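Local coordinates for putative beta-glucosidase (Bifidobacterium adolescentis, PDB 5WAB), which hydrolyses beta-glucosidic linkages as a family 3 glycoside hydrolase and probably also cleaves terminal alpha-L-arabinopyranosidic linkages in ginsenoside Rb2, at residues T69-A74 with E306-A311; P356-S361 with L472-G477; G591-A596 with H638-E643; T561-A566 with T662-G667. All blocks are in the same frame, centred on the assembly; numbering follows the deposited sequence.

Contact 1: residues T69-A74 with E306-A311; sequences TCFPPA and EVAHQA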
loop_
_atom_site.group_PDB
_atom_site.type_symbol
_atom_site.label_atom_id
_atom_site.label_comp_id
_atom_site.label_asym_id
_atom_site.label_seq_id
_atom_site.Cartn_x
_atom_site.Cartn_y
_atom_site.Cartn_z
ATOM N N THR A 69 -1.036 -5.682 -19.048
ATOM C CA THR A 69 0.237 -5.413 -18.394
ATOM C C THR A 69 0.130 -5.709 -16.903
ATOM O O THR A 69 -0.703 -5.122 -16.202
ATOM C CB THR A 69 0.658 -3.966 -18.620
ATOM O OG1 THR A 69 0.808 -3.734 -20.027
ATOM C CG2 THR A 69 1.980 -3.676 -17.897
ATOM N N CYS A 70 0.968 -6.620 -16.417
ATOM C CA CYS A 70 1.007 -6.947 -14.996
ATOM C C CYS A 70 2.019 -6.017 -14.341
ATOM O O CYS A 70 3.229 -6.240 -14.418
ATOM C CB CYS A 70 1.358 -8.416 -14.788
ATOM S SG CYS A 70 1.393 -8.952 -13.051
ATOM N N PHE A 71 1.527 -4.966 -13.701
ATOM C CA PHE A 71 2.411 -4.049 -13.002
ATOM C C PHE A 71 2.865 -4.663 -11.681
ATOM O O PHE A 71 2.246 -5.606 -11.180
ATOM C CB PHE A 71 1.698 -2.722 -12.765
ATOM C CG PHE A 71 1.346 -2.001 -14.029
ATOM C CD1 PHE A 71 2.267 -1.176 -14.652
ATOM C CD2 PHE A 71 0.093 -2.146 -14.597
ATOM C CE1 PHE A 71 1.948 -0.515 -15.820
ATOM C CE2 PHE A 71 -0.232 -1.489 -15.764
ATOM C CZ PHE A 71 0.697 -0.671 -16.376
ATOM N N PRO A 72 3.945 -4.156 -11.093
ATOM C CA PRO A 72 4.387 -4.691 -9.807
ATOM C C PRO A 72 3.308 -4.509 -8.758
ATOM O O PRO A 72 2.695 -3.433 -8.672
ATOM C CB PRO A 72 5.639 -3.859 -9.479
ATOM C CG PRO A 72 5.540 -2.647 -10.341
ATOM C CD PRO A 72 4.866 -3.118 -11.591
ATOM N N PRO A 73 3.011 -5.556 -7.985
ATOM C CA PRO A 73 2.091 -5.404 -6.856
ATOM C C PRO A 73 2.564 -4.328 -5.894
ATOM O O PRO A 73 3.746 -3.991 -5.823
ATOM C CB PRO A 73 2.105 -6.787 -6.200
ATOM C CG PRO A 73 2.405 -7.715 -7.337
ATOM C CD PRO A 73 3.363 -6.966 -8.227
ATOM N N ALA A 74 1.607 -3.798 -5.133
ATOM C CA ALA A 74 1.871 -2.627 -4.304
ATOM C C ALA A 74 2.972 -2.875 -3.276
ATOM O O ALA A 74 3.699 -1.942 -2.920
ATOM C CB ALA A 74 0.579 -2.178 -3.623
ATOM N N GLU A 306 6.967 -0.559 -20.775
ATOM C CA GLU A 306 8.064 0.283 -20.313
ATOM C C GLU A 306 7.711 0.989 -19.014
ATOM O O GLU A 306 8.584 1.194 -18.164
ATOM C CB GLU A 306 8.433 1.302 -21.385
ATOM C CG GLU A 306 9.103 0.702 -22.599
ATOM C CD GLU A 306 9.269 1.706 -23.718
ATOM O OE1 GLU A 306 8.807 2.856 -23.554
ATOM O OE2 GLU A 306 9.874 1.349 -24.753
ATOM N N VAL A 307 6.449 1.371 -18.840
ATOM C CA VAL A 307 6.023 1.893 -17.548
ATOM C C VAL A 307 6.206 0.825 -16.478
ATOM O O VAL A 307 6.697 1.105 -15.377
ATOM C CB VAL A 307 4.568 2.396 -17.630
ATOM C CG1 VAL A 307 4.052 2.818 -16.258
ATOM C CG2 VAL A 307 4.475 3.559 -18.614
ATOM N N ALA A 308 5.853 -0.424 -16.800
ATOM C CA ALA A 308 6.089 -1.535 -15.883
ATOM C C ALA A 308 7.577 -1.770 -15.656
ATOM O O ALA A 308 7.983 -2.174 -14.561
ATOM C CB ALA A 308 5.427 -2.806 -16.417
ATOM N N HIS A 309 8.399 -1.530 -16.679
ATOM C CA HIS A 309 9.843 -1.654 -16.517
ATOM C C HIS A 309 10.358 -0.640 -15.504
ATOM O O HIS A 309 11.115 -0.990 -14.590
ATOM C CB HIS A 309 10.532 -1.477 -17.874
ATOM C CG HIS A 309 12.005 -1.751 -17.857
ATOM N ND1 HIS A 309 12.659 -2.253 -16.753
ATOM C CD2 HIS A 309 12.951 -1.585 -18.811
ATOM C CE1 HIS A 309 13.945 -2.386 -17.027
ATOM N NE2 HIS A 309 14.148 -1.986 -18.269
ATOM N N GLN A 310 9.956 0.625 -15.651
ATOM C CA GLN A 310 10.392 1.646 -14.702
ATOM C C GLN A 310 9.773 1.420 -13.326
ATOM O O GLN A 310 10.445 1.585 -12.301
ATOM C CB GLN A 310 10.055 3.045 -15.225
ATOM C CG GLN A 310 10.529 4.165 -14.298
ATOM C CD GLN A 310 12.051 4.177 -14.095
ATOM O OE1 GLN A 310 12.815 3.760 -14.967
ATOM N NE2 GLN A 310 12.486 4.641 -12.928
ATOM N N ALA A 311 8.493 1.042 -13.283
ATOM C CA ALA A 311 7.863 0.724 -12.004
ATOM C C ALA A 311 8.556 -0.453 -11.323
ATOM O O ALA A 311 8.641 -0.502 -10.090
ATOM C CB ALA A 311 6.376 0.432 -12.204
#
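Along 306-311, part of helix 301-313, the first residue to meet the loop 69-74 is V307. Its CG1 stands anti to the backbone N (chi1 174°) and lies 4.0 Å from CE1 of F71, the two side chains crossing obliquely. One position on, A308 makes the nearest backbone approach, with its CA 5.3 Å from that of F71. The A308 methyl faces two neighbouring groups: its CB is 3.9 Å from CG2 of T69 and 4.0 Å from CD1 of F71. T69 CG2 itself sits over one face of the F71 ring, 3.6 Å above the plane and displaced toward the rim. One turn after V307, the CB of A311 touches the pyrrolidine of P72, reaching CG at 3.7 Å. F71 also packs on V89, A92 and M93 of helix 83-99, so its ring touches two helices, 83-99 and 301-313. An alanine here, without the ring that meets V307, A308 and helix 83-99, would probably loosen the loop against both helices. No hydrogen bond crosses between the two segments; T69 OG1, turned beside its backbone N, is bonded to E96 instead. The chemistry is thus apolar and buried: small helix residues let a loop of the TIM-barrel-type N-terminal domain lie close to helix 301-313, and the fit rests on shape rather than on directed bonds.

Contact 2: residues P356-S361 with L472-G477; sequences PTKMTS and LGQAGG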
loop_
_atom_site.group_PDB
_atom_site.type_symbol
_atom_site.label_atom_id
_atom_site.label_comp_id
_atom_site.label_asym_id
_atom_site.label_seq_id
_atom_site.Cartn_x
_atom_site.Cartn_y
_atom_site.Cartn_z
ATOM N N PRO A 356 0.294 -11.811 -18.543
ATOM C CA PRO A 356 1.036 -10.637 -19.013
ATOM C C PRO A 356 1.091 -10.567 -20.530
ATOM O O PRO A 356 1.040 -11.581 -21.229
ATOM C CB PRO A 356 2.433 -10.831 -18.414
ATOM C CG PRO A 356 2.554 -12.292 -18.158
ATOM C CD PRO A 356 1.172 -12.869 -18.011
ATOM N N THR A 357 1.174 -9.336 -21.039
ATOM C CA THR A 357 1.397 -9.151 -22.467
ATOM C C THR A 357 2.753 -9.713 -22.876
ATOM O O THR A 357 2.881 -10.353 -23.925
ATOM C CB THR A 357 1.302 -7.672 -22.836
ATOM O OG1 THR A 357 2.256 -6.927 -22.072
ATOM C CG2 THR A 357 -0.089 -7.142 -22.536
ATOM N N LYS A 358 3.775 -9.472 -22.062
ATOM C CA LYS A 358 5.096 -10.033 -22.291
ATOM C C LYS A 358 5.783 -10.206 -20.945
ATOM O O LYS A 358 5.682 -9.337 -20.074
ATOM C CB LYS A 358 5.930 -9.139 -23.218
ATOM C CG LYS A 358 6.211 -7.745 -22.673
ATOM C CD LYS A 358 6.784 -6.838 -23.748
ATOM C CE LYS A 358 5.754 -6.559 -24.823
ATOM N NZ LYS A 358 6.350 -5.870 -25.996
ATOM N N MET A 359 6.463 -11.335 -20.770
ATOM C CA MET A 359 7.248 -11.544 -19.564
ATOM C C MET A 359 8.525 -12.274 -19.946
ATOM O O MET A 359 8.474 -13.313 -20.610
ATOM C CB MET A 359 6.454 -12.337 -18.520
ATOM C CG MET A 359 7.102 -12.376 -17.150
ATOM S SD MET A 359 8.157 -13.805 -16.882
ATOM C CE MET A 359 6.992 -15.144 -17.125
ATOM N N THR A 360 9.664 -11.737 -19.512
ATOM C CA THR A 360 10.971 -12.336 -19.764
ATOM C C THR A 360 11.686 -12.526 -18.436
ATOM O O THR A 360 11.898 -11.561 -17.694
ATOM C CB THR A 360 11.811 -11.469 -20.711
ATOM O OG1 THR A 360 11.144 -11.343 -21.974
ATOM C CG2 THR A 360 13.187 -12.088 -20.930
ATOM N N SER A 361 12.066 -13.766 -18.146
ATOM C CA SER A 361 12.711 -14.071 -16.882
ATOM C C SER A 361 14.093 -13.428 -16.811
ATOM O O SER A 361 14.609 -12.869 -17.783
ATOM C CB SER A 361 12.820 -15.582 -16.698
ATOM O OG SER A 361 13.727 -16.135 -17.634
ATOM N N LEU A 472 7.742 -7.872 -8.728
ATOM C CA LEU A 472 8.119 -6.842 -9.687
ATOM C C LEU A 472 7.174 -6.723 -10.876
ATOM O O LEU A 472 7.309 -5.775 -11.653
ATOM C CB LEU A 472 9.540 -7.105 -10.198
ATOM C CG LEU A 472 10.654 -7.018 -9.154
ATOM C CD1 LEU A 472 11.961 -7.519 -9.735
ATOM C CD2 LEU A 472 10.811 -5.592 -8.658
ATOM N N GLY A 473 6.240 -7.650 -11.047
ATOM C CA GLY A 473 5.377 -7.625 -12.209
ATOM C C GLY A 473 6.044 -8.248 -13.423
ATOM O O GLY A 473 7.084 -8.904 -13.338
ATOM N N GLN A 474 5.428 -8.015 -14.584
ATOM C CA GLN A 474 5.849 -8.714 -15.794
ATOM C C GLN A 474 7.213 -8.258 -16.305
ATOM O O GLN A 474 7.822 -8.968 -17.113
ATOM C CB GLN A 474 4.809 -8.541 -16.903
ATOM C CG GLN A 474 4.790 -7.159 -17.535
ATOM C CD GLN A 474 3.791 -7.063 -18.668
ATOM O OE1 GLN A 474 2.707 -7.636 -18.598
ATOM N NE2 GLN A 474 4.158 -6.352 -19.729
ATOM N N ALA A 475 7.701 -7.096 -15.873
ATOM C CA ALA A 475 8.958 -6.546 -16.366
ATOM C C ALA A 475 10.104 -6.690 -15.366
ATOM O O ALA A 475 11.090 -5.947 -15.453
ATOM C CB ALA A 475 8.775 -5.082 -16.757
ATOM N N GLY A 476 10.004 -7.639 -14.434
ATOM C CA GLY A 476 11.045 -7.794 -13.429
ATOM C C GLY A 476 12.383 -8.206 -14.014
ATOM O O GLY A 476 13.437 -7.772 -13.541
ATOM N N GLY A 477 12.363 -9.055 -15.039
ATOM C CA GLY A 477 13.576 -9.528 -15.665
ATOM C C GLY A 477 14.515 -8.417 -16.092
ATOM O O GLY A 477 15.633 -8.285 -15.579
#
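The carboxamide of Q474 is the flat group at the centre. K358 O stands over one of its faces, 3.3 Å from CD, and at 3.4 Å from NE2 its angle is too poor for a hydrogen bond. At the amino end, NE2 donates to T357 OG1 at 3.1 Å with an N-H...O angle of 157°, and the hydroxyl lies close to the amide plane, 13° out of it. At the other end, OE1 takes a weak, bent bond from T357 N at 3.3 Å, while P356 CB packs against the same oxygen at 3.2 Å. T357 thus grips both ends of the amide, its OG1 brought there by the crowded position between backbone N and carbonyl carbon. Q474 CG adopts that crowded position too (chi1 74°), and the chain then runs out extended. D305 binds NE2 and the C70 amide binds OE1, so several bonds fix the rotation of this group. Q474 occupies the second position of a type I turn from G473 to G476, which leads into helix 476-484. In the alpha/beta sandwich of the GH3 C-terminal domain, this turn follows strand 465-468 and faces the loop that enters helix 362-368, where S361 is N-cap and its OG bonds to D364 N. M359 CG rests 3.5 Å from Q474 O, its chain bending away beyond. Farther along, G477 CA makes a CH...O contact with T360 O at 3.3 Å; a CB on G477 would collide with that oxygen.

Contact 3: residues G591-A596 with H638-E643; sequences GKAAVA and HVEAGE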
loop_
_atom_site.group_PDB
_atom_site.type_symbol
_atom_site.label_atom_id
_atom_site.label_comp_id
_atom_site.label_asym_id
_atom_site.label_seq_id
_atom_site.Cartn_x
_atom_site.Cartn_y
_atom_site.Cartn_z
ATOM N N GLY A 591 6.522 16.373 21.771
ATOM C CA GLY A 591 6.824 16.288 23.180
ATOM C C GLY A 591 5.753 15.549 23.952
ATOM O O GLY A 591 4.781 15.039 23.395
ATOM N N LYS A 592 5.978 15.446 25.263
ATOM C CA LYS A 592 5.032 14.778 26.145
ATOM C C LYS A 592 3.651 15.403 25.996
ATOM O O LYS A 592 3.491 16.620 26.114
ATOM C CB LYS A 592 5.510 14.863 27.598
ATOM C CG LYS A 592 4.566 14.176 28.578
ATOM C CD LYS A 592 4.432 12.689 28.281
ATOM C CE LYS A 592 3.446 11.984 29.214
ATOM N NZ LYS A 592 3.844 12.048 30.655
ATOM N N ALA A 593 2.652 14.562 25.746
ATOM C CA ALA A 593 1.292 15.006 25.477
ATOM C C ALA A 593 0.321 14.355 26.453
ATOM O O ALA A 593 0.673 13.446 27.210
ATOM C CB ALA A 593 0.878 14.690 24.033
ATOM N N ALA A 594 -0.926 14.832 26.422
ATOM C CA ALA A 594 -1.968 14.280 27.276
ATOM C C ALA A 594 -2.357 12.867 26.879
ATOM O O ALA A 594 -3.046 12.194 27.651
ATOM C CB ALA A 594 -3.207 15.175 27.250
ATOM N N VAL A 595 -1.957 12.413 25.694
ATOM C CA VAL A 595 -2.203 11.052 25.244
ATOM C C VAL A 595 -0.876 10.413 24.859
ATOM O O VAL A 595 0.125 11.092 24.614
ATOM C CB VAL A 595 -3.194 10.994 24.061
ATOM C CG1 VAL A 595 -4.510 11.648 24.445
ATOM C CG2 VAL A 595 -2.595 11.674 22.832
ATOM N N ALA A 596 -0.884 9.083 24.820
ATOM C CA ALA A 596 0.279 8.330 24.369
ATOM C C ALA A 596 0.466 8.505 22.866
ATOM O O ALA A 596 -0.492 8.394 22.092
ATOM C CB ALA A 596 0.118 6.853 24.719
ATOM N N HIS A 638 -6.657 17.384 17.517
ATOM C CA HIS A 638 -6.209 18.358 18.504
ATOM C C HIS A 638 -4.714 18.586 18.352
ATOM O O HIS A 638 -3.931 17.635 18.419
ATOM C CB HIS A 638 -6.538 17.898 19.931
ATOM C CG HIS A 638 -6.146 18.885 20.989
ATOM N ND1 HIS A 638 -5.352 18.552 22.065
ATOM C CD2 HIS A 638 -6.422 20.205 21.121
ATOM C CE1 HIS A 638 -5.168 19.618 22.823
ATOM N NE2 HIS A 638 -5.803 20.636 22.270
ATOM N N VAL A 639 -4.325 19.844 18.150
ATOM C CA VAL A 639 -2.930 20.260 18.203
ATOM C C VAL A 639 -2.694 20.838 19.589
ATOM O O VAL A 639 -3.316 21.836 19.972
ATOM C CB VAL A 639 -2.583 21.277 17.104
ATOM C CG1 VAL A 639 -1.135 21.697 17.225
ATOM C CG2 VAL A 639 -2.811 20.681 15.732
ATOM N N GLU A 640 -1.820 20.184 20.346
ATOM C CA GLU A 640 -1.498 20.580 21.707
ATOM C C GLU A 640 -0.338 21.571 21.709
ATOM O O GLU A 640 0.632 21.412 20.963
ATOM C CB GLU A 640 -1.163 19.328 22.521
ATOM C CG GLU A 640 -1.297 19.457 24.020
ATOM C CD GLU A 640 -1.081 18.133 24.728
ATOM O OE1 GLU A 640 -1.750 17.142 24.362
ATOM O OE2 GLU A 640 -0.234 18.076 25.641
ATOM N N ALA A 641 -0.445 22.598 22.547
ATOM C CA ALA A 641 0.620 23.587 22.645
ATOM C C ALA A 641 1.894 22.952 23.179
ATOM O O ALA A 641 1.857 22.102 24.072
ATOM C CB ALA A 641 0.202 24.738 23.554
ATOM N N GLY A 642 3.019 23.350 22.612
ATOM C CA GLY A 642 4.306 22.884 23.076
ATOM C C GLY A 642 5.278 22.748 21.920
ATOM O O GLY A 642 5.025 23.205 20.809
ATOM N N GLU A 643 6.392 22.084 22.206
ATOM C CA GLU A 643 7.464 21.940 21.235
ATOM C C GLU A 643 7.304 20.644 20.453
ATOM O O GLU A 643 6.923 19.606 21.003
ATOM C CB GLU A 643 8.821 21.979 21.931
ATOM C CG GLU A 643 8.991 23.195 22.814
ATOM C CD GLU A 643 10.365 23.276 23.423
ATOM O OE1 GLU A 643 10.941 22.209 23.698
ATOM O OE2 GLU A 643 10.849 24.402 23.668
#
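E640 brings its carboxylate end-on to the backbone N of A594, with the methyls of A593 and A594 beside OE1. The contact belongs to the fibronectin type III-like domain: the loop 591-596 runs on from the end of strand 580-590, while the segment 638-643 includes the turn into strand 642-648, the antiparallel neighbour of 580-590. The touching parts keep that antiparallel sense, with end-to-end directions 158° apart. E640 CG is anti to the backbone N and the rest of the chain is extended, which carries the acid group to A594. There OE1 accepts from A594 N at 3.2 Å through its syn lone pair, in a nearly straight bond (176° at the hydrogen). OE2 takes a weak second share of the same N-H at 3.4 Å, so one amide is held unevenly by two oxygens. A593 CB lies 3.6 Å from E640 OE1, and A594 CB is 3.8 Å from that atom. OE1 is further hydrogen-bonded to the hydroxyl of Y629, which also bonds H638 ND1; this second bond on OE1 is likely to favour the charged form of the carboxylate. A leucine here has no oxygen to accept from A594 N or to pair with Y629, and would probably leave the loop 591-596 less firmly held against the turn. G642, after E640 and A641, has backbone angles that by themselves call for glycine. Beyond it the chains meet once more, at the start of the loop: G591 N gives E643 O a weak hydrogen bond of 3.3 Å, bent to 141°.

Contact 4: residues T561-A566 with T662-G667; sequences TGANTA and TLDGDG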
loop_
_atom_site.group_PDB
_atom_site.type_symbol
_atom_site.label_atom_id
_atom_site.label_comp_id
_atom_site.label_asym_id
_atom_site.label_seq_id
_atom_site.Cartn_x
_atom_site.Cartn_y
_atom_site.Cartn_z
ATOM N N THR A 561 4.923 28.879 10.277
ATOM C CA THR A 561 4.157 29.647 9.297
ATOM C C THR A 561 2.757 30.013 9.775
ATOM O O THR A 561 1.961 30.539 8.988
ATOM C CB THR A 561 4.076 28.891 7.968
ATOM O OG1 THR A 561 3.465 27.610 8.178
ATOM C CG2 THR A 561 5.460 28.723 7.367
ATOM N N GLY A 562 2.427 29.733 11.028
ATOM C CA GLY A 562 1.108 30.046 11.538
ATOM C C GLY A 562 1.030 29.686 13.002
ATOM O O GLY A 562 2.039 29.378 13.633
ATOM N N ALA A 563 -0.182 29.763 13.549
ATOM C CA ALA A 563 -0.378 29.387 14.945
ATOM C C ALA A 563 0.022 27.935 15.186
ATOM O O ALA A 563 0.566 27.604 16.245
ATOM C CB ALA A 563 -1.829 29.622 15.359
ATOM N N ASN A 564 -0.246 27.050 14.223
ATOM C CA ASN A 564 0.032 25.623 14.385
ATOM C C ASN A 564 0.503 24.995 13.079
ATOM O O ASN A 564 0.158 23.850 12.762
ATOM C CB ASN A 564 -1.191 24.874 14.917
ATOM C CG ASN A 564 -1.625 25.362 16.277
ATOM O OD1 ASN A 564 -0.961 25.104 17.278
ATOM N ND2 ASN A 564 -2.743 26.077 16.324
ATOM N N THR A 565 1.300 25.726 12.300
ATOM C CA THR A 565 1.861 25.182 11.070
ATOM C C THR A 565 3.329 25.565 10.965
ATOM O O THR A 565 3.775 26.577 11.514
ATOM C CB THR A 565 1.126 25.669 9.814
ATOM O OG1 THR A 565 1.166 27.103 9.755
ATOM C CG2 THR A 565 -0.319 25.180 9.814
ATOM N N ALA A 566 4.069 24.756 10.211
ATOM C CA ALA A 566 5.491 24.970 10.021
ATOM C C ALA A 566 5.852 24.641 8.580
ATOM O O ALA A 566 5.062 24.060 7.831
ATOM C CB ALA A 566 6.315 24.125 10.998
ATOM N N THR A 662 7.813 25.517 18.166
ATOM C CA THR A 662 6.865 25.659 19.263
ATOM C C THR A 662 5.533 26.141 18.697
ATOM O O THR A 662 5.467 27.206 18.073
ATOM C CB THR A 662 7.402 26.635 20.309
ATOM O OG1 THR A 662 8.702 26.206 20.732
ATOM C CG2 THR A 662 6.478 26.683 21.519
ATOM N N LEU A 663 4.485 25.351 18.889
ATOM C CA LEU A 663 3.163 25.676 18.377
ATOM C C LEU A 663 2.267 26.213 19.488
ATOM O O LEU A 663 2.507 25.984 20.673
ATOM C CB LEU A 663 2.523 24.448 17.732
ATOM C CG LEU A 663 3.355 23.767 16.651
ATOM C CD1 LEU A 663 2.547 22.650 16.017
ATOM C CD2 LEU A 663 3.832 24.762 15.605
ATOM N N ASP A 664 1.221 26.948 19.085
ATOM C CA ASP A 664 0.334 27.594 20.051
ATOM C C ASP A 664 -0.749 26.670 20.593
ATOM O O ASP A 664 -1.303 26.956 21.659
ATOM C CB ASP A 664 -0.361 28.811 19.437
ATOM C CG ASP A 664 0.599 29.778 18.791
ATOM O OD1 ASP A 664 1.813 29.716 19.085
ATOM O OD2 ASP A 664 0.125 30.628 18.006
ATOM N N GLY A 665 -1.054 25.579 19.908
ATOM C CA GLY A 665 -2.273 24.838 20.213
ATOM C C GLY A 665 -3.480 25.415 19.498
ATOM O O GLY A 665 -3.550 26.604 19.184
ATOM N N ASP A 666 -4.465 24.553 19.251
ATOM C CA ASP A 666 -5.624 24.943 18.448
ATOM C C ASP A 666 -6.725 25.620 19.248
ATOM O O ASP A 666 -7.762 25.952 18.675
ATOM C CB ASP A 666 -6.191 23.732 17.696
ATOM C CG ASP A 666 -6.555 22.587 18.611
ATOM O OD1 ASP A 666 -6.805 22.822 19.811
ATOM O OD2 ASP A 666 -6.605 21.443 18.125
ATOM N N GLY A 667 -6.539 25.801 20.553
ATOM C CA GLY A 667 -7.486 26.555 21.343
ATOM C C GLY A 667 -8.773 25.850 21.708
ATOM O O GLY A 667 -9.644 26.485 22.311
#
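Backbone to backbone, one bond joins the segments: D664 N donates to A563 O at 3.0 Å, straight at the hydrogen (169°) and nearly along the C=O axis. The side chain of N564 supplies the rest of the polar grip, with both ends of its carboxamide on G665. ND2 donates to G665 O at 3.0 Å; the carbonyl lies in the amide plane of N564, but the donor sits above the carbonyl's own plane, 80° out of it. OD1 receives G665 N at 2.7 Å, a short but bent and therefore weak bond. N564 CG is anti to its carbonyl carbon (chi1 -61°), which turns the amide toward the N and O of G665, one from the peptide on each side of that residue. G665 itself has backbone angles that call for glycine. Packing contacts surround the bonds: L663 CB lies 3.6 Å from N564 OD1, and A563 CB is 3.4 Å from D664 OD2. D664 has its charge partner elsewhere, in a salt bridge from OD1 to K560. Within 561-566 the turn is closed by T561 N bonding to T565 O at 2.9 Å and by the hydroxyls of T561 and T565. The contact thus ties the loop linking strands 551-560 and 566-574 to the end of strand 654-663, an outer strand of the four-stranded antiparallel sheet, beside strand 642-648; V639 of strand 636-639 packs on both N564 and L663.

How the contacts relate
The four contacts form two pairs on opposite sides of the chain's centre. Contacts 1 and 2 lie 8 Å apart between centres and touch, C70 O meeting Q474 N at 2.8 Å, so the loop 69-74 is held against both helix 301-313 and the C-terminal domain turn. Contacts 3 and 4, with centres 12 Å apart, share the antiparallel sheet through neighbouring strands 642-648 and 654-663. Along the chain contacts 1 and 2 come in series, whereas contact 3 is nested inside the loop closed by contact 4. The pairs stand 42 to 49 Å apart between centres, so they hold separate regions: a junction of the TIM-barrel-type N-terminal domain and the C-terminal domain, and the end of the fibronectin-like region.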